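Local coordinates for bifunctional purine biosynthetic protein ADE5,7 (Cryptococcus neoformans var. grubii serotype A, PDB 7LVO), which catalyses, through this N-terminal glycinamide ribonucleotide synthetase part of a two-function enzyme, the ATP-driven joining of phosphoribosylamine to glycine in purine synthesis, at residues 398-403 against 419-424; 69-74 against 412-417; 354-359 against 367-372. All blocks are in the same frame, centred on the assembly; numbering follows the deposited sequence.

Contact 1: residues 398-403 against 419-424; sequences MTLNPT and NVTVTD
Met398 and Val422 bring the two backbones within 5.3 Å, CA to CA, at the start of 398-403, and from there this segment leaves the strand 421-423 instead of pairing along it. A single hydrogen bond joins the main chains: Met398 N donates to Thr421 O, 2.8 Å away. The amide meets that oxygen almost head-on, with a C=O···N angle of 166°, but the N-H itself is bent, at 138°. The Met398 side chain does most of the remaining work. Its CG stands beside its own backbone N and anti to the carbonyl carbon (chi1 -62°), which carries the thioether across the backbone of the strand. SD comes to rest against the peptide joining Val422 to Thr423, 3.6 Å from Val422 C. The sulfur is also flanked by a methyl, Thr421 CG2, at 3.8 Å. Further along, Thr423 CG2 lies 4.0 Å from Met398 CG, while Thr423 OG1 turns to Leu396 N for its hydrogen bond. A bend at chi3 then swings Met398 CE back over its own segment, 4.0 Å from Leu400 CD2. Leu400 adds a lighter touch: its side chain crosses that of Thr421 at about a right angle, and CD1 meets Thr421 CB at 4.2 Å. Thr414, Leu429 and Phe454 also pack on Met398, so the sulfur sits in the interior of the C domain of the synthetase. There the contact joins two small antiparallel pairs, 399-400 with 452-453 and 414-416 with 421-423. Chemically, one main-chain bond fixes where Met398 starts, and the buried thioether, a large apolar group with no charge to satisfy, can lie directly on a peptide and between threonine methyls.

Contact 2: residues 69-74 against 412-417; sequences PGNGGT and AGTKRS
Gly72 N is shared by two oxygens of one residue: Thr414 OG1 and Thr414 O both lie 3.2 Å from it, and both bonds are weak. The carbonyl is met the straighter of the two, with an N-H···O angle of 149° against 122° for the hydroxyl. Thr414 can offer the pair because its OG1 sits between its own backbone N and carbonyl carbon (chi1 67°), on the side facing the glycine. That hydroxyl has another partner in His411 ND1. With no side chain at Gly72, the backbones come very close, Gly72 CA lying 4.0 Å from Lys415 CA. Next to it, Asn71 uses both ends of its amide. Its OD1 caps the helix that begins at Gly72, taking a well-directed bond from Thr74 N at 3.0 Å and a weak one from Gly73 N. In return Asn71 N gives to Thr74 OG1, 3.0 Å away and nearly straight, which completes a capping box. This turn follows strand 62-67 of the parallel sheet in the N domain, and helix 72-77 starts from it. At the other end of the amide, Asn71 ND2 reaches the C domain with a weak bond of 3.2 Å to Ala412 O, and also bonds Ala45 O within its own N domain. The cap and these carbonyls together hold the rotation of the amide. Ala412 O is also accepting weakly from Thr414 N across the inverse gamma turn centred on Gly413. At the far edge, Arg416 bends at chi2 and chi3 and lays its aliphatic part on the start of the helix, CG 4.2 Å from Gly72 CA, while its guanidinium NH2 is bonded to Asn419 OD1.

Contact 3: residues 354-359 against 367-372; sequences LAEVLL and DSIKLG
Val357 on the helix and Ile369 on the returning chain are 7.1 Å apart, CA to CA, where 367-372 runs back roughly antiparallel to 354-359 with no hydrogen bond between the two. That spacing leaves room for one layer of side chains. Ile369 reaches furthest in. Its CG1 is held between its own backbone N and carbonyl carbon (chi1 60°), and an extended chi2 of 172° points CD1 straight at the helix backbone. The methyl ends 3.6 Å from Val357 CA and 4.0 Å from Glu356 O, so it touches main chain as much as side chain. It also lies beside a branch of the valine, with Val357 CG2 4.1 Å from Ile369 CD1. Leu371 comes in from two residues further along and crosses Val357 at about a right angle. Its CD1 spans both branches of the valine, meeting Val357 CG1 at 3.6 Å and Val357 CG2 at 3.8 Å. Ile369 and Leu371 thus both pack on Val357 from the side of the connector, and Phe246 of strand 240-248 packs on both Val357 and Leu371. Towards the solvent side, the Glu356 carboxylate passes close to the other isoleucine branch, OE2 lying 4.2 Å from Ile369 CG2, but its charge is answered by a salt bridge from that same oxygen to Arg365. The opposite flank of the helix belongs to the N domain, where Leu354 and Leu358 rest on helix 47-56. What results is a helix followed by a connector that doubles back along it: after helix 354-362, in the ATP-grasp part of the synthetase, the chain retraces the helix flank on its way to strand 377-384, in the antiparallel sheet to which the C domain contributes.

Overall arrangement
From the N terminus, the chain first builds the parallel sheet of the N domain and lays down 69-74, opening contact 2. This loop stays open through the whole ATP-grasp part. Contact 3 is nested inside it, a short turn-back of 354-359 and 367-372 that opens and closes before the C domain begins contact 1 at 398-403. Residues 412-417 then close contact 2, and only afterwards do 419-424 close contact 1, so those two cross. They adjoin, with centres 10 Å apart, because strands 414-416 and 421-423 pair within the C domain; contact 2 ties that domain to the N domain, while contact 1 stays within it. Contact 3 lies apart, its centre 28 Å from that of contact 2.

Contact 1: residues 398-403 against 419-424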
loop_
_atom_site.group_PDB
_atom_site.type_symbol
_atom_site.label_atom_id
_atom_site.label_comp_id
_atom_site.label_asym_id
_atom_site.label_seq_id
_atom_site.Cartn_x
_atom_site.Cartn_y
_atom_site.Cartn_z
ATOM N N MET A 398 9.830 -17.111 17.508
ATOM C CA MET A 398 8.385 -17.075 17.358
ATOM C C MET A 398 7.805 -18.477 17.460
ATOM O O MET A 398 8.345 -19.424 16.886
ATOM C CB MET A 398 7.995 -16.443 16.016
ATOM C CG MET A 398 8.445 -15.003 15.865
ATOM S SD MET A 398 8.219 -14.362 14.209
ATOM C CE MET A 398 6.456 -14.582 13.997
ATOM N N THR A 399 6.706 -18.597 18.196
ATOM C CA THR A 399 5.941 -19.833 18.295
ATOM C C THR A 399 4.740 -19.721 17.364
ATOM O O THR A 399 3.877 -18.857 17.561
ATOM C CB THR A 399 5.485 -20.085 19.729
ATOM O OG1 THR A 399 6.623 -20.077 20.602
ATOM C CG2 THR A 399 4.776 -21.432 19.841
ATOM N N LEU A 400 4.691 -20.586 16.350
ATOM C CA LEU A 400 3.630 -20.575 15.345
ATOM C C LEU A 400 2.970 -21.951 15.340
ATOM O O LEU A 400 3.479 -22.894 14.729
ATOM C CB LEU A 400 4.189 -20.216 13.970
ATOM C CG LEU A 400 4.940 -18.887 13.877
ATOM C CD1 LEU A 400 5.744 -18.814 12.588
ATOM C CD2 LEU A 400 3.975 -17.721 13.971
ATOM N N ASN A 401 1.850 -22.062 16.020
ATOM C CA ASN A 401 1.083 -23.298 16.085
ATOM C C ASN A 401 0.029 -23.311 14.991
ATOM O O ASN A 401 -0.223 -22.298 14.337
ATOM C CB ASN A 401 0.455 -23.428 17.468
ATOM C CG ASN A 401 1.496 -23.502 18.572
ATOM O OD1 ASN A 401 2.443 -24.286 18.488
ATOM N ND2 ASN A 401 1.335 -22.688 19.606
ATOM N N PRO A 402 -0.605 -24.459 14.748
ATOM C CA PRO A 402 -1.617 -24.519 13.679
ATOM C C PRO A 402 -2.733 -23.521 13.932
ATOM O O PRO A 402 -3.306 -23.465 15.021
ATOM C CB PRO A 402 -2.118 -25.968 13.740
ATOM C CG PRO A 402 -0.992 -26.726 14.370
ATOM C CD PRO A 402 -0.371 -25.775 15.362
ATOM N N THR A 403 -3.039 -22.724 12.913
ATOM C CA THR A 403 -4.101 -21.735 13.032
ATOM C C THR A 403 -5.442 -22.350 12.669
ATOM O O THR A 403 -5.503 -23.357 11.964
ATOM C CB THR A 403 -3.812 -20.539 12.127
ATOM O OG1 THR A 403 -3.793 -20.957 10.757
ATOM C CG2 THR A 403 -2.471 -19.918 12.482
ATOM N N ASN A 419 16.647 -22.924 11.462
ATOM C CA ASN A 419 15.421 -23.683 11.694
ATOM C C ASN A 419 14.603 -23.069 12.834
ATOM O O ASN A 419 14.333 -23.701 13.858
ATOM C CB ASN A 419 15.739 -25.156 11.972
ATOM C CG ASN A 419 14.507 -26.044 11.898
ATOM O OD1 ASN A 419 13.568 -25.768 11.147
ATOM N ND2 ASN A 419 14.505 -27.119 12.678
ATOM N N VAL A 420 14.210 -21.812 12.635
ATOM C CA VAL A 420 13.362 -21.105 13.589
ATOM C C VAL A 420 13.020 -19.727 13.037
ATOM O O VAL A 420 13.889 -19.015 12.519
ATOM C CB VAL A 420 14.037 -20.994 14.969
ATOM C CG1 VAL A 420 15.281 -20.123 14.884
ATOM C CG2 VAL A 420 13.060 -20.443 15.992
ATOM N N THR A 421 11.752 -19.343 13.144
ATOM C CA THR A 421 11.299 -18.039 12.682
ATOM C C THR A 421 11.417 -17.026 13.813
ATOM O O THR A 421 10.935 -17.267 14.925
ATOM C CB THR A 421 9.855 -18.113 12.183
ATOM O OG1 THR A 421 9.747 -19.146 11.198
ATOM C CG2 THR A 421 9.432 -16.785 11.573
ATOM N N VAL A 422 12.042 -15.888 13.520
ATOM C CA VAL A 422 12.263 -14.845 14.513
ATOM C C VAL A 422 11.749 -13.524 13.964
ATOM O O VAL A 422 11.690 -13.315 12.750
ATOM C CB VAL A 422 13.752 -14.719 14.904
ATOM C CG1 VAL A 422 14.288 -16.059 15.400
ATOM C CG2 VAL A 422 14.570 -14.212 13.722
ATOM N N THR A 423 11.370 -12.631 14.872
ATOM C CA THR A 423 10.946 -11.302 14.471
ATOM C C THR A 423 12.087 -10.590 13.758
ATOM O O THR A 423 13.269 -10.815 14.051
ATOM C CB THR A 423 10.495 -10.488 15.687
ATOM O OG1 THR A 423 11.591 -10.344 16.600
ATOM C CG2 THR A 423 9.342 -11.185 16.397
ATOM N N ASP A 424 11.717 -9.722 12.803
ATOM C CA ASP A 424 12.719 -8.992 12.030
ATOM C C ASP A 424 12.215 -7.615 11.600
ATOM O O ASP A 424 12.729 -7.061 10.620
ATOM C CB ASP A 424 13.133 -9.818 10.799
ATOM C CG ASP A 424 14.405 -9.311 10.154
ATOM O OD1 ASP A 424 15.429 -9.194 10.861
ATOM O OD2 ASP A 424 14.383 -9.040 8.934
#

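Contact 2: residues 69-74 against 412-417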
loop_
_atom_site.group_PDB
_atom_site.type_symbol
_atom_site.label_atom_id
_atom_site.label_comp_id
_atom_site.label_asym_id
_atom_site.label_seq_id
_atom_site.Cartn_x
_atom_site.Cartn_y
_atom_site.Cartn_z
ATOM N N PRO A 69 13.654 -9.326 -1.085
ATOM C CA PRO A 69 14.315 -10.457 -0.422
ATOM C C PRO A 69 13.339 -11.455 0.200
ATOM O O PRO A 69 13.747 -12.546 0.588
ATOM C CB PRO A 69 15.159 -9.773 0.667
ATOM C CG PRO A 69 14.353 -8.556 1.032
ATOM C CD PRO A 69 13.613 -8.125 -0.226
ATOM N N GLY A 70 12.060 -11.082 0.286
ATOM C CA GLY A 70 11.114 -11.934 0.969
ATOM C C GLY A 70 11.346 -11.920 2.478
ATOM O O GLY A 70 12.137 -11.138 3.019
ATOM N N ASN A 71 10.628 -12.806 3.155
ATOM C CA ASN A 71 10.678 -12.865 4.616
ATOM C C ASN A 71 10.506 -14.315 5.057
ATOM O O ASN A 71 10.486 -15.233 4.236
ATOM C CB ASN A 71 9.615 -11.939 5.227
ATOM C CG ASN A 71 8.207 -12.293 4.790
ATOM O OD1 ASN A 71 7.885 -13.454 4.550
ATOM N ND2 ASN A 71 7.353 -11.280 4.693
ATOM N N GLY A 72 10.365 -14.517 6.368
ATOM C CA GLY A 72 10.257 -15.863 6.897
ATOM C C GLY A 72 9.004 -16.583 6.456
ATOM O O GLY A 72 8.995 -17.814 6.365
ATOM N N GLY A 73 7.935 -15.836 6.169
ATOM C CA GLY A 73 6.719 -16.467 5.683
ATOM C C GLY A 73 6.881 -17.027 4.280
ATOM O O GLY A 73 6.592 -18.200 4.027
ATOM N N THR A 74 7.355 -16.196 3.349
ATOM C CA THR A 74 7.614 -16.681 1.999
ATOM C C THR A 74 8.689 -17.757 1.994
ATOM O O THR A 74 8.660 -18.657 1.150
ATOM C CB THR A 74 8.024 -15.519 1.092
ATOM O OG1 THR A 74 9.217 -14.912 1.594
ATOM C CG2 THR A 74 6.917 -14.468 1.038
ATOM N N ALA A 412 5.284 -10.325 7.888
ATOM C CA ALA A 412 5.900 -9.067 7.474
ATOM C C ALA A 412 7.355 -9.069 7.983
ATOM O O ALA A 412 8.227 -9.589 7.311
ATOM C CB ALA A 412 5.097 -7.875 7.982
ATOM N N GLY A 413 7.569 -8.557 9.197
ATOM C CA GLY A 413 8.921 -8.534 9.738
ATOM C C GLY A 413 9.330 -9.821 10.428
ATOM O O GLY A 413 9.388 -9.881 11.659
ATOM N N THR A 414 9.590 -10.866 9.644
ATOM C CA THR A 414 10.070 -12.138 10.163
ATOM C C THR A 414 11.233 -12.621 9.302
ATOM O O THR A 414 11.477 -12.113 8.204
ATOM C CB THR A 414 8.967 -13.204 10.195
ATOM O OG1 THR A 414 8.585 -13.548 8.857
ATOM C CG2 THR A 414 7.750 -12.705 10.968
ATOM N N LYS A 415 11.944 -13.627 9.810
ATOM C CA LYS A 415 13.096 -14.176 9.113
ATOM C C LYS A 415 13.362 -15.574 9.647
ATOM O O LYS A 415 13.089 -15.868 10.815
ATOM C CB LYS A 415 14.334 -13.292 9.293
ATOM C CG LYS A 415 15.488 -13.636 8.366
ATOM C CD LYS A 415 16.795 -13.018 8.854
ATOM C CE LYS A 415 17.898 -13.155 7.812
ATOM N NZ LYS A 415 18.042 -14.556 7.316
ATOM N N ARG A 416 13.887 -16.434 8.777
ATOM C CA ARG A 416 14.323 -17.764 9.175
ATOM C C ARG A 416 15.811 -17.735 9.504
ATOM O O ARG A 416 16.593 -17.050 8.839
ATOM C CB ARG A 416 14.048 -18.784 8.072
ATOM C CG ARG A 416 12.588 -19.180 7.937
ATOM C CD ARG A 416 12.127 -20.045 9.098
ATOM N NE ARG A 416 12.586 -21.426 8.985
ATOM C CZ ARG A 416 12.350 -22.370 9.885
ATOM N NH1 ARG A 416 11.675 -22.113 10.994
ATOM N NH2 ARG A 416 12.798 -23.604 9.668
ATOM N N SER A 417 16.199 -18.491 10.529
ATOM C CA SER A 417 17.595 -18.527 10.952
ATOM C C SER A 417 17.808 -19.773 11.801
ATOM O O SER A 417 17.365 -19.818 12.953
ATOM C CB SER A 417 17.955 -17.264 11.726
ATOM O OG SER A 417 17.197 -17.169 12.916
#

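Contact 3: residues 354-359 against 367-372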
loop_
_atom_site.group_PDB
_atom_site.type_symbol
_atom_site.label_atom_id
_atom_site.label_comp_id
_atom_site.label_asym_id
_atom_site.label_seq_id
_atom_site.Cartn_x
_atom_site.Cartn_y
_atom_site.Cartn_z
ATOM N N LEU A 354 -5.090 -14.184 -9.967
ATOM C CA LEU A 354 -4.416 -12.909 -9.744
ATOM C C LEU A 354 -3.309 -12.692 -10.769
ATOM O O LEU A 354 -3.084 -11.561 -11.213
ATOM C CB LEU A 354 -3.852 -12.840 -8.333
ATOM C CG LEU A 354 -3.164 -11.526 -7.976
ATOM C CD1 LEU A 354 -4.056 -10.325 -8.252
ATOM C CD2 LEU A 354 -2.721 -11.539 -6.505
ATOM N N ALA A 355 -2.602 -13.760 -11.146
ATOM C CA ALA A 355 -1.555 -13.628 -12.157
ATOM C C ALA A 355 -2.135 -13.107 -13.472
ATOM O O ALA A 355 -1.586 -12.192 -14.097
ATOM C CB ALA A 355 -0.857 -14.971 -12.361
ATOM N N GLU A 356 -3.262 -13.676 -13.898
ATOM C CA GLU A 356 -3.898 -13.219 -15.127
ATOM C C GLU A 356 -4.305 -11.757 -15.015
ATOM O O GLU A 356 -4.195 -10.997 -15.985
ATOM C CB GLU A 356 -5.114 -14.094 -15.443
ATOM C CG GLU A 356 -5.756 -13.789 -16.785
ATOM C CD GLU A 356 -4.815 -14.045 -17.942
ATOM O OE1 GLU A 356 -4.321 -15.188 -18.069
ATOM O OE2 GLU A 356 -4.554 -13.097 -18.709
ATOM N N VAL A 357 -4.767 -11.341 -13.832
ATOM C CA VAL A 357 -5.166 -9.952 -13.636
ATOM C C VAL A 357 -3.963 -9.025 -13.793
ATOM O O VAL A 357 -4.036 -7.989 -14.460
ATOM C CB VAL A 357 -5.834 -9.782 -12.259
ATOM C CG1 VAL A 357 -6.066 -8.306 -11.958
ATOM C CG2 VAL A 357 -7.135 -10.565 -12.206
ATOM N N LEU A 358 -2.832 -9.392 -13.190
ATOM C CA LEU A 358 -1.660 -8.524 -13.242
ATOM C C LEU A 358 -1.117 -8.411 -14.664
ATOM O O LEU A 358 -0.678 -7.337 -15.079
ATOM C CB LEU A 358 -0.583 -9.046 -12.290
ATOM C CG LEU A 358 -0.963 -9.143 -10.813
ATOM C CD1 LEU A 358 0.205 -9.732 -10.023
ATOM C CD2 LEU A 358 -1.335 -7.770 -10.259
ATOM N N LEU A 359 -1.130 -9.510 -15.418
ATOM C CA LEU A 359 -0.630 -9.469 -16.785
ATOM C C LEU A 359 -1.592 -8.718 -17.691
ATOM O O LEU A 359 -1.160 -7.979 -18.583
ATOM C CB LEU A 359 -0.398 -10.880 -17.314
ATOM C CG LEU A 359 0.861 -11.590 -16.821
ATOM C CD1 LEU A 359 0.863 -13.039 -17.303
ATOM C CD2 LEU A 359 2.119 -10.874 -17.279
ATOM N N ASP A 367 -10.046 -5.105 -19.393
ATOM C CA ASP A 367 -11.483 -5.215 -19.603
ATOM C C ASP A 367 -11.896 -6.538 -20.227
ATOM O O ASP A 367 -13.090 -6.744 -20.462
ATOM C CB ASP A 367 -11.977 -4.061 -20.483
ATOM C CG ASP A 367 -11.552 -4.201 -21.942
ATOM O OD1 ASP A 367 -10.447 -4.715 -22.201
ATOM O OD2 ASP A 367 -12.322 -3.789 -22.821
ATOM N N SER A 368 -10.953 -7.441 -20.496
ATOM C CA SER A 368 -11.246 -8.691 -21.195
ATOM C C SER A 368 -10.824 -9.911 -20.386
ATOM O O SER A 368 -10.416 -10.925 -20.952
ATOM C CB SER A 368 -10.577 -8.714 -22.572
ATOM O OG SER A 368 -11.053 -7.666 -23.386
ATOM N N ILE A 369 -10.916 -9.830 -19.057
ATOM C CA ILE A 369 -10.530 -10.927 -18.178
ATOM C C ILE A 369 -11.543 -11.043 -17.047
ATOM O O ILE A 369 -12.265 -10.097 -16.726
ATOM C CB ILE A 369 -9.114 -10.739 -17.593
ATOM C CG1 ILE A 369 -9.049 -9.443 -16.788
ATOM C CG2 ILE A 369 -8.074 -10.753 -18.708
ATOM C CD1 ILE A 369 -7.762 -9.266 -16.025
ATOM N N LYS A 370 -11.583 -12.227 -16.441
ATOM C CA LYS A 370 -12.454 -12.462 -15.301
ATOM C C LYS A 370 -11.822 -11.913 -14.030
ATOM O O LYS A 370 -10.624 -12.085 -13.788
ATOM C CB LYS A 370 -12.741 -13.955 -15.143
ATOM C CG LYS A 370 -13.523 -14.560 -16.294
ATOM C CD LYS A 370 -13.922 -15.995 -15.999
ATOM C CE LYS A 370 -14.734 -16.585 -17.148
ATOM N NZ LYS A 370 -15.171 -17.985 -16.847
ATOM N N LEU A 371 -12.637 -11.239 -13.218
ATOM C CA LEU A 371 -12.153 -10.647 -11.972
ATOM C C LEU A 371 -13.380 -10.371 -11.103
ATOM O O LEU A 371 -14.111 -9.407 -11.353
ATOM C CB LEU A 371 -11.355 -9.382 -12.237
ATOM C CG LEU A 371 -10.478 -8.855 -11.103
ATOM C CD1 LEU A 371 -9.610 -7.695 -11.609
ATOM C CD2 LEU A 371 -11.299 -8.418 -9.909
ATOM N N GLY A 372 -13.595 -11.225 -10.098
ATOM C CA GLY A 372 -14.719 -11.075 -9.201
ATOM C C GLY A 372 -14.278 -11.179 -7.751
ATOM O O GLY A 372 -13.128 -11.514 -7.448
#